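Local coordinates for uncharacterized protein (Staphylococcus aureus subsp. aureus Mu50, PDB 4EBG) that is of unknown function but is a secreted protein of the DUF4467 family with a cystatin-like fold, seen here as a two-fold symmetric pair, at the interface of chains A and B. Numbering follows the deposited sequence. Chains: chain A/B, Uncharacterized protein.

The interface of chains A and B. Residues chain A 13, 16-17, 20, 53-54, 63, 74, 76; chain B 21-25.
The C-terminal end of helix 3-23 of chain B plugs into chain A between the same helix of that chain and its strands, with B:Val23 as the tip. Its CG1, anti to the carbonyl carbon (chi1 -55°), points at the side-chain amide of A:Gln13, 3.4 Å from NE2, while CG2 takes the crowded position between backbone N and carbonyl carbon and lies 3.9 Å from A:Ala20 CB. That amide is held from within chain A: A:Gln13, bent at chi2 (76°), donates from NE2 to A:Asn17 OD1 over 2.9 Å, so the valine methyls rest against two side chains already hydrogen-bonded to each other. On the other flank the carbonyl O of B:Val23 sits in the plane of the A:Phe63 ring, at its edge, 3.5 Å from CZ.

A:Arg76 caps the helix end. Bent at chi2 and chi3, it brings NH1 to B:Lys22 O at 2.8 Å, the donor standing above the carbonyl plane; the guanidinium charge would probably suit the negative end of the helix dipole. A:Phe63 CE1 lies over the rim of one guanidinium face, and water 1, at the edge, joins NH1 and NH2 to the backbone N of B:Asn25. The extended B:Lys22 chain crosses the selenomethionine A:Met16 at about a right angle, CD 3.9 Å from SE. The amide of B:Gln24 comes to the edge of the A:Tyr54 ring, planes 77° apart, with CD 3.3 Å from OH; A:Leu53 CG lies over one face of this ring.

The pocket thus joins helix 3-23, strand 61-68 and nearby loops of chain A, and two-fold symmetry repeats it with the chains exchanged; the pair may not be the biological one.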
loop_
_atom_site.group_PDB
_atom_site.type_symbol
_atom_site.label_atom_id
_atom_site.label_comp_id
_atom_site.label_asym_id
_atom_site.label_seq_id
_atom_site.Cartn_x
_atom_site.Cartn_y
_atom_site.Cartn_z
ATOM N N GLN A 13 -10.279 -2.325 -4.534
ATOM C CA GLN A 13 -9.129 -3.146 -4.159
ATOM C C GLN A 13 -7.955 -2.810 -5.063
ATOM O O GLN A 13 -6.820 -2.673 -4.590
ATOM C CB GLN A 13 -9.452 -4.635 -4.297
ATOM C CG GLN A 13 -8.335 -5.503 -3.892
ATOM C CD GLN A 13 -8.159 -5.591 -2.404
ATOM O OE1 GLN A 13 -9.116 -5.822 -1.679
ATOM N NE2 GLN A 13 -6.906 -5.419 -1.910
HETATM N N MSE A 16 -6.298 0.592 -4.218
HETATM C CA MSE A 16 -5.440 0.470 -3.023
HETATM C C MSE A 16 -4.180 -0.321 -3.335
HETATM O O MSE A 16 -3.114 0.009 -2.876
HETATM C CB MSE A 16 -6.201 -0.166 -1.858
HETATM C CG MSE A 16 -7.333 0.742 -1.362
HETATM SE SE MSE A 16 -8.108 0.078 0.256
HETATM C CE MSE A 16 -8.928 -1.466 -0.583
ATOM N N ASN A 17 -4.333 -1.403 -4.087
ATOM C CA ASN A 17 -3.137 -2.226 -4.408
ATOM C C ASN A 17 -2.137 -1.466 -5.260
ATOM O O ASN A 17 -0.931 -1.620 -5.077
ATOM C CB ASN A 17 -3.502 -3.522 -5.131
ATOM C CG ASN A 17 -4.050 -4.596 -4.218
ATOM O OD1 ASN A 17 -4.553 -4.308 -3.152
ATOM N ND2 ASN A 17 -3.943 -5.851 -4.629
ATOM N N ALA A 20 -0.312 0.715 -2.803
ATOM C CA ALA A 20 0.461 -0.154 -1.956
ATOM C C ALA A 20 1.710 -0.655 -2.658
ATOM O O ALA A 20 2.773 -0.733 -2.025
ATOM C CB ALA A 20 -0.392 -1.318 -1.413
ATOM N N LEU A 53 -2.910 -11.623 -3.406
ATOM C CA LEU A 53 -2.410 -10.306 -2.980
ATOM C C LEU A 53 -0.962 -10.070 -3.392
ATOM O O LEU A 53 -0.572 -8.944 -3.684
ATOM C CB LEU A 53 -2.588 -10.129 -1.479
ATOM C CG LEU A 53 -2.107 -8.844 -0.784
ATOM C CD1 LEU A 53 -2.811 -7.638 -1.377
ATOM C CD2 LEU A 53 -2.278 -8.922 0.708
ATOM N N TYR A 54 -0.167 -11.122 -3.365
ATOM C CA TYR A 54 1.274 -11.006 -3.579
ATOM C C TYR A 54 1.685 -11.703 -4.847
ATOM O O TYR A 54 1.279 -12.818 -5.091
ATOM C CB TYR A 54 2.058 -11.524 -2.379
ATOM C CG TYR A 54 1.793 -10.839 -1.072
ATOM C CD1 TYR A 54 2.266 -9.559 -0.812
ATOM C CD2 TYR A 54 1.002 -11.436 -0.112
ATOM C CE1 TYR A 54 2.004 -8.930 0.402
ATOM C CE2 TYR A 54 0.735 -10.827 1.079
ATOM C CZ TYR A 54 1.227 -9.575 1.336
ATOM O OH TYR A 54 0.897 -9.018 2.538
ATOM N N PHE A 63 -10.501 -10.313 2.077
ATOM C CA PHE A 63 -10.862 -8.992 2.472
ATOM C C PHE A 63 -12.386 -8.825 2.439
ATOM O O PHE A 63 -13.042 -9.261 1.482
ATOM C CB PHE A 63 -10.266 -7.922 1.570
ATOM C CG PHE A 63 -8.785 -7.891 1.580
ATOM C CD1 PHE A 63 -8.086 -7.310 2.616
ATOM C CD2 PHE A 63 -8.091 -8.451 0.547
ATOM C CE1 PHE A 63 -6.708 -7.282 2.601
ATOM C CE2 PHE A 63 -6.674 -8.442 0.542
ATOM C CZ PHE A 63 -6.002 -7.836 1.569
ATOM N N ILE A 74 -13.659 -1.018 2.287
ATOM C CA ILE A 74 -13.015 -2.130 2.932
ATOM C C ILE A 74 -13.236 -1.987 4.432
ATOM O O ILE A 74 -13.264 -0.895 4.957
ATOM C CB ILE A 74 -11.513 -2.184 2.571
ATOM C CG1 ILE A 74 -10.937 -3.544 2.900
ATOM C CG2 ILE A 74 -10.691 -1.071 3.254
ATOM C CD1 ILE A 74 -9.542 -3.856 2.305
ATOM N N ARG A 76 -11.469 -3.769 7.594
ATOM C CA ARG A 76 -10.487 -4.667 8.197
ATOM C C ARG A 76 -10.851 -5.147 9.611
ATOM O O ARG A 76 -10.185 -5.981 10.158
ATOM C CB ARG A 76 -9.074 -4.029 8.161
ATOM C CG ARG A 76 -8.512 -3.865 6.716
ATOM C CD ARG A 76 -8.531 -5.153 5.866
ATOM N NE ARG A 76 -7.947 -6.327 6.485
ATOM C CZ ARG A 76 -6.649 -6.588 6.571
ATOM N NH1 ARG A 76 -5.741 -5.764 6.039
ATOM N NH2 ARG A 76 -6.283 -7.718 7.182
ATOM N N SER B 21 -1.431 -0.011 4.310
ATOM C CA SER B 21 -1.721 -0.721 5.536
ATOM C C SER B 21 -3.117 -1.347 5.540
ATOM O O SER B 21 -3.359 -2.243 6.311
ATOM C CB SER B 21 -1.541 0.200 6.757
ATOM O OG SER B 21 -2.623 1.130 6.872
ATOM N N LYS B 22 -4.030 -0.843 4.713
ATOM C CA LYS B 22 -5.381 -1.411 4.580
ATOM C C LYS B 22 -5.329 -2.785 3.958
ATOM O O LYS B 22 -6.163 -3.663 4.254
ATOM C CB LYS B 22 -6.310 -0.480 3.784
ATOM C CG LYS B 22 -6.485 0.935 4.427
ATOM C CD LYS B 22 -7.333 1.954 3.592
ATOM C CE LYS B 22 -7.416 3.347 4.255
ATOM N NZ LYS B 22 -7.798 4.390 3.249
ATOM N N VAL B 23 -4.356 -2.990 3.083
ATOM C CA VAL B 23 -4.249 -4.289 2.454
ATOM C C VAL B 23 -3.105 -5.144 2.983
ATOM O O VAL B 23 -3.116 -6.351 2.837
ATOM C CB VAL B 23 -4.251 -4.201 0.909
ATOM C CG1 VAL B 23 -5.504 -3.436 0.399
ATOM C CG2 VAL B 23 -2.980 -3.554 0.434
ATOM N N GLN B 24 -2.133 -4.513 3.666
ATOM C CA GLN B 24 -1.029 -5.254 4.287
ATOM C C GLN B 24 -0.749 -4.553 5.598
ATOM O O GLN B 24 -0.013 -3.594 5.706
ATOM C CB GLN B 24 0.228 -5.382 3.399
ATOM C CG GLN B 24 1.453 -6.034 4.081
ATOM C CD GLN B 24 2.625 -6.238 3.111
ATOM O OE1 GLN B 24 2.627 -5.689 2.005
ATOM N NE2 GLN B 24 3.609 -7.021 3.522
ATOM N N ASN B 25 -1.350 -5.093 6.663
ATOM C CA ASN B 25 -1.450 -4.364 7.927
ATOM C C ASN B 25 -0.192 -4.330 8.789
ATOM O O ASN B 25 -0.201 -3.740 9.861
ATOM C CB ASN B 25 -2.691 -4.797 8.725
ATOM C CG ASN B 25 -2.598 -6.204 9.251
ATOM O OD1 ASN B 25 -1.555 -6.844 9.185
ATOM N ND2 ASN B 25 -3.720 -6.699 9.807
HETATM O O HOH W 1 -3.247 -7.342 6.349
#